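Side-chain contacts in endoribonuclease YbeY (Aquifex aeolicus, PDB 1OZ9), which is probably a zinc-dependent, single-strand-specific endoribonuclease that matures the 3' end of 16S rRNA and takes part in late 70S ribosome quality control: residues 93-98 with 103-108; 66-71 with 110-115; 123-128 with 133-138. All coordinates share one frame; numbering follows the deposited sequence.

Contact 1: residues 93-98 with 103-108; sequences TAERQA and HSLEEE
Ala98 and His103 bring the last turn of helix 91-101 and the residues leading into helix 105-120 together, their CA atoms 5.2 Å apart, and a backbone bond from His103 N to Ala98 O (3.1 Å) ties the two across the short connection. Ala98 puts its CB under the new helix, 3.6 Å from Ser104 O and against Glu108 CB. One turn back, the CB of Ala94 meets Leu105 CD1 at 3.8 Å, and Leu105 CD1 also lies 3.7 Å from Glu95 CG. Glu108 reaches across to the first helix: CG stands anti to the backbone N (chi1 -178°) and passes 3.4 Å from Ala94 O, while the bend at chi2 turns the carboxylate back toward His103. There Glu108 OE1 takes the NE2-H of His103 at 2.7 Å, on the anti side of the carboxylate and almost exactly in the plane of the imidazole. This bond helps to fix the rotation of the ring, whose CD2 lies by Ala98, and Glu107 CG covers one ring face. Ser104 OG accepts from Glu107 N at 2.9 Å, an N-cap on helix 105-120. Together the backbone bond, the alanine packing and the N-cap form the corner between two consecutive helices, the second of which carries two predicted zinc ligands.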
loop_
_atom_site.group_PDB
_atom_site.type_symbol
_atom_site.label_atom_id
_atom_site.label_comp_id
_atom_site.label_asym_id
_atom_site.label_seq_id
_atom_site.Cartn_x
_atom_site.Cartn_y
_atom_site.Cartn_z
ATOM N N THR A 93 -0.170 -12.621 5.637
ATOM C CA THR A 93 0.717 -12.884 4.524
ATOM C C THR A 93 1.999 -12.117 4.685
ATOM O O THR A 93 3.054 -12.657 4.406
ATOM C CB THR A 93 0.029 -12.560 3.183
ATOM O OG1 THR A 93 -0.953 -13.569 2.937
ATOM C CG2 THR A 93 1.018 -12.717 2.006
ATOM N N ALA A 94 1.906 -10.870 5.150
ATOM C CA ALA A 94 3.092 -10.048 5.389
ATOM C C ALA A 94 4.063 -10.769 6.345
ATOM O O ALA A 94 5.282 -10.755 6.137
ATOM C CB ALA A 94 2.671 -8.676 5.978
ATOM N N GLU A 95 3.526 -11.403 7.388
ATOM C CA GLU A 95 4.399 -12.108 8.344
ATOM C C GLU A 95 5.165 -13.247 7.676
ATOM O O GLU A 95 6.354 -13.432 7.936
ATOM C CB GLU A 95 3.624 -12.637 9.559
ATOM C CG GLU A 95 3.209 -11.571 10.570
ATOM C CD GLU A 95 2.448 -12.186 11.740
ATOM O OE1 GLU A 95 1.413 -12.847 11.473
ATOM O OE2 GLU A 95 2.900 -12.042 12.907
ATOM N N ARG A 96 4.482 -13.999 6.816
ATOM C CA ARG A 96 5.111 -15.130 6.138
ATOM C C ARG A 96 6.180 -14.662 5.185
ATOM O O ARG A 96 7.230 -15.295 5.066
ATOM C CB ARG A 96 4.100 -15.988 5.366
ATOM C CG ARG A 96 3.178 -16.835 6.228
ATOM C CD ARG A 96 2.206 -17.709 5.425
ATOM N NE ARG A 96 0.890 -17.713 6.062
ATOM C CZ ARG A 96 -0.188 -17.110 5.557
ATOM N NH1 ARG A 96 -0.128 -16.488 4.388
ATOM N NH2 ARG A 96 -1.338 -17.156 6.217
ATOM N N GLN A 97 5.901 -13.571 4.479
ATOM C CA GLN A 97 6.864 -13.048 3.521
ATOM C C GLN A 97 8.075 -12.507 4.248
ATOM O O GLN A 97 9.225 -12.739 3.849
ATOM C CB GLN A 97 6.223 -11.973 2.596
ATOM C CG GLN A 97 5.332 -12.609 1.540
ATOM C CD GLN A 97 4.551 -11.628 0.652
ATOM O OE1 GLN A 97 4.721 -10.396 0.717
ATOM N NE2 GLN A 97 3.704 -12.189 -0.186
ATOM N N ALA A 98 7.815 -11.792 5.330
ATOM C CA ALA A 98 8.902 -11.258 6.133
ATOM C C ALA A 98 9.782 -12.422 6.576
ATOM O O ALA A 98 10.996 -12.323 6.526
ATOM C CB ALA A 98 8.357 -10.485 7.364
ATOM N N HIS A 103 13.435 -10.371 6.852
ATOM C CA HIS A 103 13.356 -9.056 7.494
ATOM C C HIS A 103 12.182 -8.940 8.464
ATOM O O HIS A 103 11.410 -9.863 8.605
ATOM C CB HIS A 103 13.392 -7.870 6.505
ATOM C CG HIS A 103 12.357 -7.908 5.420
ATOM N ND1 HIS A 103 12.694 -7.934 4.084
ATOM C CD2 HIS A 103 11.002 -7.855 5.462
ATOM C CE1 HIS A 103 11.598 -7.908 3.347
ATOM N NE2 HIS A 103 10.554 -7.874 4.157
ATOM N N SER A 104 12.052 -7.794 9.121
ATOM C CA SER A 104 10.987 -7.627 10.109
ATOM C C SER A 104 9.597 -7.476 9.494
ATOM O O SER A 104 9.449 -7.155 8.319
ATOM C CB SER A 104 11.290 -6.444 11.026
ATOM O OG SER A 104 11.110 -5.215 10.339
ATOM N N LEU A 105 8.576 -7.735 10.301
ATOM C CA LEU A 105 7.202 -7.491 9.872
ATOM C C LEU A 105 7.013 -6.009 9.530
ATOM O O LEU A 105 6.349 -5.648 8.526
ATOM C CB LEU A 105 6.211 -7.913 10.956
ATOM C CG LEU A 105 4.747 -7.530 10.686
ATOM C CD1 LEU A 105 4.272 -8.218 9.445
ATOM C CD2 LEU A 105 3.876 -7.959 11.870
ATOM N N GLU A 106 7.605 -5.147 10.351
ATOM C CA GLU A 106 7.479 -3.706 10.112
ATOM C C GLU A 106 8.081 -3.377 8.774
ATOM O O GLU A 106 7.506 -2.609 8.017
ATOM C CB GLU A 106 8.168 -2.861 11.183
ATOM C CG GLU A 106 7.494 -2.976 12.531
ATOM C CD GLU A 106 7.937 -1.922 13.538
ATOM O OE1 GLU A 106 8.671 -0.973 13.173
ATOM O OE2 GLU A 106 7.543 -2.058 14.713
ATOM N N GLU A 107 9.239 -3.962 8.477
ATOM C CA GLU A 107 9.857 -3.680 7.195
ATOM C C GLU A 107 8.958 -4.161 6.048
ATOM O O GLU A 107 8.806 -3.455 5.042
ATOM C CB GLU A 107 11.252 -4.295 7.094
ATOM C CG GLU A 107 11.903 -4.088 5.727
ATOM C CD GLU A 107 12.293 -2.634 5.427
ATOM O OE1 GLU A 107 12.609 -1.864 6.365
ATOM O OE2 GLU A 107 12.297 -2.255 4.229
ATOM N N GLU A 108 8.332 -5.322 6.207
ATOM C CA GLU A 108 7.475 -5.860 5.144
ATOM C C GLU A 108 6.214 -5.007 4.975
ATOM O O GLU A 108 5.768 -4.712 3.847
ATOM C CB GLU A 108 7.128 -7.339 5.404
ATOM C CG GLU A 108 6.261 -7.998 4.316
ATOM C CD GLU A 108 6.964 -8.112 2.959
ATOM O OE1 GLU A 108 8.202 -7.868 2.874
ATOM O OE2 GLU A 108 6.273 -8.458 1.965
#

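Contact 2: residues 66-71 with 110-115; sequences PTDVLS and KRLIVH
The start of strand 69-78, an outermost strand of the mixed sheet, packs here on helix 105-120, the helix that supplies His115 and His119 to the predicted catalytic zinc site. Val69 and Leu112 are the residues of closest backbone approach, with CA atoms 6.4 Å apart, and their side chains run antiparallel alongside one another. Val69 divides its work between two methyls. CG1, set between the backbone N and the carbonyl carbon (chi1 58°), touches Leu112 CD2 at 3.7 Å and also approaches His115 CD2 at 3.9 Å; CG2 turns to the helix backbone and lies 3.7 Å from Leu112 O. Leu112 CD2 is thus shared, for the side chain of Asp68 comes against it from the loop before the strand, OD2 at 3.5 Å and CB at 3.8 Å. No hydrogen bond crosses between the segments, and the join is one of van der Waals packing, apolar except where the Asp68 carboxylate lies on Leu112 CD2. Within 66-71, Asp68 OD1 receives a weak bond from Val69 N at 2.8 Å, bent to 128°. Strand 81-90 extends the apolar layer, since Val69 touches Val87 and Ile89, and Leu112 also touches Ile89. His115 CG stands anti to the backbone N (chi1 -170°), directing the imidazole toward the rings of His119 and His125, and its ND1 is hydrogen-bonded to Glu139 of helix 129-147. This second-shell carboxylate probably helps to orient the ring. A histidine-bearing helix packed beneath a mixed sheet is characteristic of the metalloproteinase-type fold, to which the YbeY family belongs.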
loop_
_atom_site.group_PDB
_atom_site.type_symbol
_atom_site.label_atom_id
_atom_site.label_comp_id
_atom_site.label_asym_id
_atom_site.label_seq_id
_atom_site.Cartn_x
_atom_site.Cartn_y
_atom_site.Cartn_z
ATOM N N PRO A 66 -5.618 -15.757 -0.803
ATOM C CA PRO A 66 -5.085 -14.608 -0.065
ATOM C C PRO A 66 -3.943 -14.005 -0.858
ATOM O O PRO A 66 -3.470 -14.641 -1.806
ATOM C CB PRO A 66 -4.532 -15.228 1.219
ATOM C CG PRO A 66 -5.015 -16.662 1.222
ATOM C CD PRO A 66 -5.266 -17.052 -0.190
ATOM N N THR A 67 -3.540 -12.795 -0.499
ATOM C CA THR A 67 -2.394 -12.145 -1.116
ATOM C C THR A 67 -1.812 -11.146 -0.119
ATOM O O THR A 67 -2.346 -10.999 0.990
ATOM C CB THR A 67 -2.787 -11.481 -2.457
ATOM O OG1 THR A 67 -1.602 -11.010 -3.104
ATOM C CG2 THR A 67 -3.619 -10.199 -2.209
ATOM N N ASP A 68 -0.714 -10.483 -0.459
ATOM C CA ASP A 68 -0.115 -9.532 0.489
ATOM C C ASP A 68 -0.742 -8.130 0.495
ATOM O O ASP A 68 -0.993 -7.528 1.572
ATOM C CB ASP A 68 1.393 -9.419 0.279
ATOM C CG ASP A 68 1.791 -9.194 -1.184
ATOM O OD1 ASP A 68 0.912 -9.063 -2.095
ATOM O OD2 ASP A 68 3.013 -9.190 -1.509
ATOM N N VAL A 69 -1.006 -7.593 -0.688
ATOM C CA VAL A 69 -1.555 -6.243 -0.732
ATOM C C VAL A 69 -2.468 -6.073 -1.955
ATOM O O VAL A 69 -2.187 -6.608 -3.028
ATOM C CB VAL A 69 -0.387 -5.205 -0.792
ATOM C CG1 VAL A 69 0.539 -5.451 -2.032
ATOM C CG2 VAL A 69 -0.872 -3.715 -0.699
ATOM N N LEU A 70 -3.546 -5.317 -1.787
ATOM C CA LEU A 70 -4.400 -4.959 -2.899
ATOM C C LEU A 70 -4.628 -3.454 -2.854
ATOM O O LEU A 70 -4.716 -2.868 -1.766
ATOM C CB LEU A 70 -5.720 -5.706 -2.833
ATOM C CG LEU A 70 -5.646 -7.222 -3.108
ATOM C CD1 LEU A 70 -7.007 -7.838 -2.857
ATOM C CD2 LEU A 70 -5.231 -7.541 -4.531
ATOM N N SER A 71 -4.711 -2.816 -4.012
ATOM C CA SER A 71 -4.997 -1.382 -4.022
ATOM C C SER A 71 -6.291 -1.095 -4.792
ATOM O O SER A 71 -6.531 -1.688 -5.858
ATOM C CB SER A 71 -3.827 -0.658 -4.697
ATOM O OG SER A 71 -3.922 -0.982 -6.085
ATOM N N LYS A 110 5.877 -1.815 5.707
ATOM C CA LYS A 110 6.322 -0.550 5.127
ATOM C C LYS A 110 6.473 -0.686 3.602
ATOM O O LYS A 110 5.991 0.161 2.813
ATOM C CB LYS A 110 7.662 -0.118 5.738
ATOM C CG LYS A 110 8.230 1.204 5.155
ATOM C CD LYS A 110 9.547 1.607 5.839
ATOM C CE LYS A 110 10.686 0.723 5.407
ATOM N NZ LYS A 110 11.979 1.032 6.117
ATOM N N ARG A 111 7.105 -1.770 3.189
ATOM C CA ARG A 111 7.335 -2.023 1.770
ATOM C C ARG A 111 6.026 -2.245 1.008
ATOM O O ARG A 111 5.885 -1.823 -0.155
ATOM C CB ARG A 111 8.266 -3.212 1.595
ATOM C CG ARG A 111 9.759 -2.877 1.892
ATOM C CD ARG A 111 10.697 -4.078 1.737
ATOM N NE ARG A 111 12.005 -3.922 2.374
ATOM C CZ ARG A 111 13.063 -4.734 2.139
ATOM N NH1 ARG A 111 12.966 -5.729 1.256
ATOM N NH2 ARG A 111 14.228 -4.552 2.778
ATOM N N LEU A 112 5.078 -2.897 1.658
ATOM C CA LEU A 112 3.798 -3.170 1.051
ATOM C C LEU A 112 2.973 -1.891 0.942
ATOM O O LEU A 112 2.200 -1.735 -0.001
ATOM C CB LEU A 112 3.025 -4.234 1.850
ATOM C CG LEU A 112 3.591 -5.656 1.675
ATOM C CD1 LEU A 112 2.971 -6.614 2.668
ATOM C CD2 LEU A 112 3.399 -6.213 0.228
ATOM N N ILE A 113 3.108 -0.988 1.912
ATOM C CA ILE A 113 2.408 0.304 1.812
ATOM C C ILE A 113 2.884 1.063 0.593
ATOM O O ILE A 113 2.087 1.593 -0.177
ATOM C CB ILE A 113 2.686 1.140 3.058
ATOM C CG1 ILE A 113 1.874 0.578 4.217
ATOM C CG2 ILE A 113 2.301 2.627 2.837
ATOM C CD1 ILE A 113 2.342 1.086 5.590
ATOM N N VAL A 114 4.196 1.112 0.407
ATOM C CA VAL A 114 4.764 1.804 -0.766
ATOM C C VAL A 114 4.306 1.116 -2.031
ATOM O O VAL A 114 3.863 1.776 -2.988
ATOM C CB VAL A 114 6.306 1.848 -0.667
ATOM C CG1 VAL A 114 6.961 2.477 -1.923
ATOM C CG2 VAL A 114 6.683 2.652 0.599
ATOM N N HIS A 115 4.379 -0.210 -2.040
ATOM C CA HIS A 115 3.973 -0.947 -3.234
ATOM C C HIS A 115 2.507 -0.607 -3.562
ATOM O O HIS A 115 2.160 -0.336 -4.718
ATOM C CB HIS A 115 4.147 -2.442 -2.991
ATOM C CG HIS A 115 3.982 -3.283 -4.217
ATOM N ND1 HIS A 115 5.026 -3.557 -5.078
ATOM C CD2 HIS A 115 2.897 -3.922 -4.717
ATOM C CE1 HIS A 115 4.593 -4.343 -6.050
ATOM N NE2 HIS A 115 3.303 -4.567 -5.862
#

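Contact 3: residues 123-128 with 133-138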
loop_
_atom_site.group_PDB
_atom_site.type_symbol
_atom_site.label_atom_id
_atom_site.label_comp_id
_atom_site.label_asym_id
_atom_site.label_seq_id
_atom_site.Cartn_x
_atom_site.Cartn_y
_atom_site.Cartn_z
ATOM N N TYR A 123 0.346 2.745 -11.734
ATOM C CA TYR A 123 1.450 1.998 -12.347
ATOM C C TYR A 123 1.178 0.527 -12.089
ATOM O O TYR A 123 0.557 0.181 -11.090
ATOM C CB TYR A 123 2.783 2.383 -11.694
ATOM C CG TYR A 123 3.178 3.838 -11.883
ATOM C CD1 TYR A 123 2.558 4.846 -11.155
ATOM C CD2 TYR A 123 4.165 4.200 -12.789
ATOM C CE1 TYR A 123 2.905 6.169 -11.334
ATOM C CE2 TYR A 123 4.525 5.535 -12.975
ATOM C CZ TYR A 123 3.894 6.501 -12.232
ATOM O OH TYR A 123 4.239 7.817 -12.393
ATOM N N ASP A 124 1.655 -0.349 -12.956
ATOM C CA ASP A 124 1.430 -1.772 -12.725
ATOM C C ASP A 124 2.708 -2.459 -13.187
ATOM O O ASP A 124 3.209 -2.155 -14.246
ATOM C CB ASP A 124 0.223 -2.261 -13.554
ATOM C CG ASP A 124 -0.278 -3.653 -13.129
ATOM O OD1 ASP A 124 0.405 -4.360 -12.352
ATOM O OD2 ASP A 124 -1.351 -4.131 -13.547
ATOM N N HIS A 125 3.270 -3.356 -12.400
ATOM C CA HIS A 125 4.494 -4.008 -12.856
ATOM C C HIS A 125 4.222 -5.311 -13.581
ATOM O O HIS A 125 5.097 -5.841 -14.258
ATOM C CB HIS A 125 5.379 -4.305 -11.668
ATOM C CG HIS A 125 4.718 -5.183 -10.664
ATOM N ND1 HIS A 125 3.880 -4.696 -9.686
ATOM C CD2 HIS A 125 4.743 -6.526 -10.508
ATOM C CE1 HIS A 125 3.424 -5.703 -8.962
ATOM N NE2 HIS A 125 3.938 -6.823 -9.436
ATOM N N GLU A 126 3.010 -5.834 -13.441
ATOM C CA GLU A 126 2.699 -7.153 -14.007
ATOM C C GLU A 126 2.789 -7.234 -15.518
ATOM O O GLU A 126 2.973 -8.314 -16.093
ATOM C CB GLU A 126 1.342 -7.654 -13.516
ATOM C CG GLU A 126 1.344 -7.914 -12.020
ATOM C CD GLU A 126 0.051 -8.530 -11.507
ATOM O OE1 GLU A 126 -1.046 -7.991 -11.818
ATOM O OE2 GLU A 126 0.142 -9.549 -10.782
ATOM N N LYS A 127 2.645 -6.088 -16.165
ATOM C CA LYS A 127 2.767 -6.037 -17.605
ATOM C C LYS A 127 4.169 -6.466 -17.969
ATOM O O LYS A 127 4.385 -7.202 -18.935
ATOM C CB LYS A 127 2.552 -4.606 -18.080
ATOM C CG LYS A 127 2.711 -4.410 -19.586
ATOM C CD LYS A 127 1.426 -4.755 -20.357
ATOM C CE LYS A 127 1.321 -3.958 -21.655
ATOM N NZ LYS A 127 0.966 -2.514 -21.406
ATOM N N GLY A 128 5.132 -6.025 -17.172
ATOM C CA GLY A 128 6.524 -6.255 -17.497
ATOM C C GLY A 128 6.988 -5.058 -18.311
ATOM O O GLY A 128 6.408 -3.973 -18.202
ATOM N N LYS A 133 9.479 -1.285 -15.362
ATOM C CA LYS A 133 10.609 -0.383 -15.190
ATOM C C LYS A 133 10.177 0.867 -14.452
ATOM O O LYS A 133 10.753 1.214 -13.441
ATOM C CB LYS A 133 11.203 0.020 -16.529
ATOM C CG LYS A 133 12.168 1.197 -16.448
ATOM C CD LYS A 133 13.042 1.264 -17.713
ATOM C CE LYS A 133 13.597 2.669 -17.946
ATOM N NZ LYS A 133 14.207 2.776 -19.282
ATOM N N LYS A 134 9.149 1.535 -14.953
ATOM C CA LYS A 134 8.705 2.758 -14.286
ATOM C C LYS A 134 8.135 2.492 -12.912
ATOM O O LYS A 134 8.268 3.332 -12.024
ATOM C CB LYS A 134 7.687 3.530 -15.127
ATOM C CG LYS A 134 8.183 3.897 -16.529
ATOM C CD LYS A 134 9.408 4.815 -16.498
ATOM C CE LYS A 134 9.101 6.165 -15.836
ATOM N NZ LYS A 134 10.030 7.215 -16.390
ATOM N N PHE A 135 7.488 1.343 -12.722
ATOM C CA PHE A 135 6.921 1.027 -11.418
ATOM C C PHE A 135 8.043 0.906 -10.390
ATOM O O PHE A 135 7.998 1.498 -9.309
ATOM C CB PHE A 135 6.145 -0.296 -11.468
ATOM C CG PHE A 135 5.447 -0.636 -10.174
ATOM C CD1 PHE A 135 4.058 -0.492 -10.045
ATOM C CD2 PHE A 135 6.164 -1.096 -9.090
ATOM C CE1 PHE A 135 3.410 -0.814 -8.861
ATOM C CE2 PHE A 135 5.512 -1.389 -7.877
ATOM C CZ PHE A 135 4.147 -1.249 -7.767
ATOM N N ARG A 136 9.037 0.100 -10.735
ATOM C CA ARG A 136 10.148 -0.156 -9.834
ATOM C C ARG A 136 10.989 1.078 -9.571
ATOM O O ARG A 136 11.338 1.313 -8.445
ATOM C CB ARG A 136 11.037 -1.288 -10.365
ATOM C CG ARG A 136 10.368 -2.668 -10.315
ATOM C CD ARG A 136 9.751 -3.095 -8.968
ATOM N NE ARG A 136 9.321 -4.497 -9.042
ATOM C CZ ARG A 136 8.471 -5.103 -8.205
ATOM N NH1 ARG A 136 7.935 -4.445 -7.192
ATOM N NH2 ARG A 136 8.173 -6.395 -8.396
ATOM N N GLU A 137 11.324 1.857 -10.595
ATOM C CA GLU A 137 12.029 3.116 -10.325
ATOM C C GLU A 137 11.260 3.988 -9.283
ATOM O O GLU A 137 11.846 4.465 -8.312
ATOM C CB GLU A 137 12.326 3.869 -11.631
ATOM C CG GLU A 137 13.281 3.105 -12.559
ATOM C CD GLU A 137 13.653 3.864 -13.822
ATOM O OE1 GLU A 137 12.865 4.774 -14.202
ATOM O OE2 GLU A 137 14.727 3.554 -14.424
ATOM N N LEU A 138 9.938 4.123 -9.422
ATOM C CA LEU A 138 9.177 4.952 -8.474
ATOM C C LEU A 138 9.141 4.355 -7.068
ATOM O O LEU A 138 9.296 5.038 -6.054
ATOM C CB LEU A 138 7.745 5.177 -8.973
ATOM C CG LEU A 138 7.035 6.311 -8.245
ATOM C CD1 LEU A 138 7.877 7.577 -8.442
ATOM C CD2 LEU A 138 5.641 6.510 -8.817
#
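One aromatic pair, one guanidinium stack and one CH-pi contact join His125 and Tyr123 to Phe135, Arg136 and Leu138. In the aromatic pair the edge of His125 faces the ring of Phe135 in a T-shaped arrangement, with centroids 5.0 Å apart and planes at 68°; ND1 of His125 stands over the centre of the phenyl ring. The histidine CG sits between its backbone N and carbonyl carbon, and this torsion (chi1 59°) swings the imidazole alongside the Phe135 side chain. In the CH-pi contact Leu138 CD2 lies over the face of Tyr123, 4.1 Å from the ring centroid, the leucine coming crosswise over the ring. The stack is that of Arg136, whose guanidinium lies nearly flat on His125 with planes 21° apart; Arg136 NH2 is 4.0 Å from His125 CD2, and Glu126 CG covers the opposite face of that ring. The polar end of Arg136 is held by a salt bridge from NH1 to Glu139. Apolar packing is closest where Tyr123 CB meets Phe135 CD1 at 3.6 Å. Of the polar groups, His125 N is buried by the contact, 3.8 Å from Phe135 CD1, and has no partner in the model, whereas Asp124 OD1 accepts from Glu126 N at 3.2 Å in an Asx turn that shapes the loop. This loop, which bears the third predicted zinc ligand, follows helix 105-120 and folds back on helix 129-147; Phe135 and Tyr123 both touch Val118, so that both side chains also bear on helix 105-120.

Contact 2 lies nearest the centre of the chain, its own centre about 5 Å from it, while the centres of contacts 1 and 3 sit about 14 and 15 Å out; contact 3 is a surface contact. Contacts 1 and 2 share helix 105-120, one at its start and the other farther along, and 93-98 meets the loop before the strand through Thr93 packed on Asp68. Contact 3 joins contact 2 at the predicted zinc site, where His115 NE2 and His125 CE1 are 3.3 Å apart. Chemistry follows position: mainly aliphatic packing in the more central, partly buried contact 2, a histidine-carboxylate bond and helix cap at the corner, and aromatic and guanidinium stacking beside the metal-binding histidines.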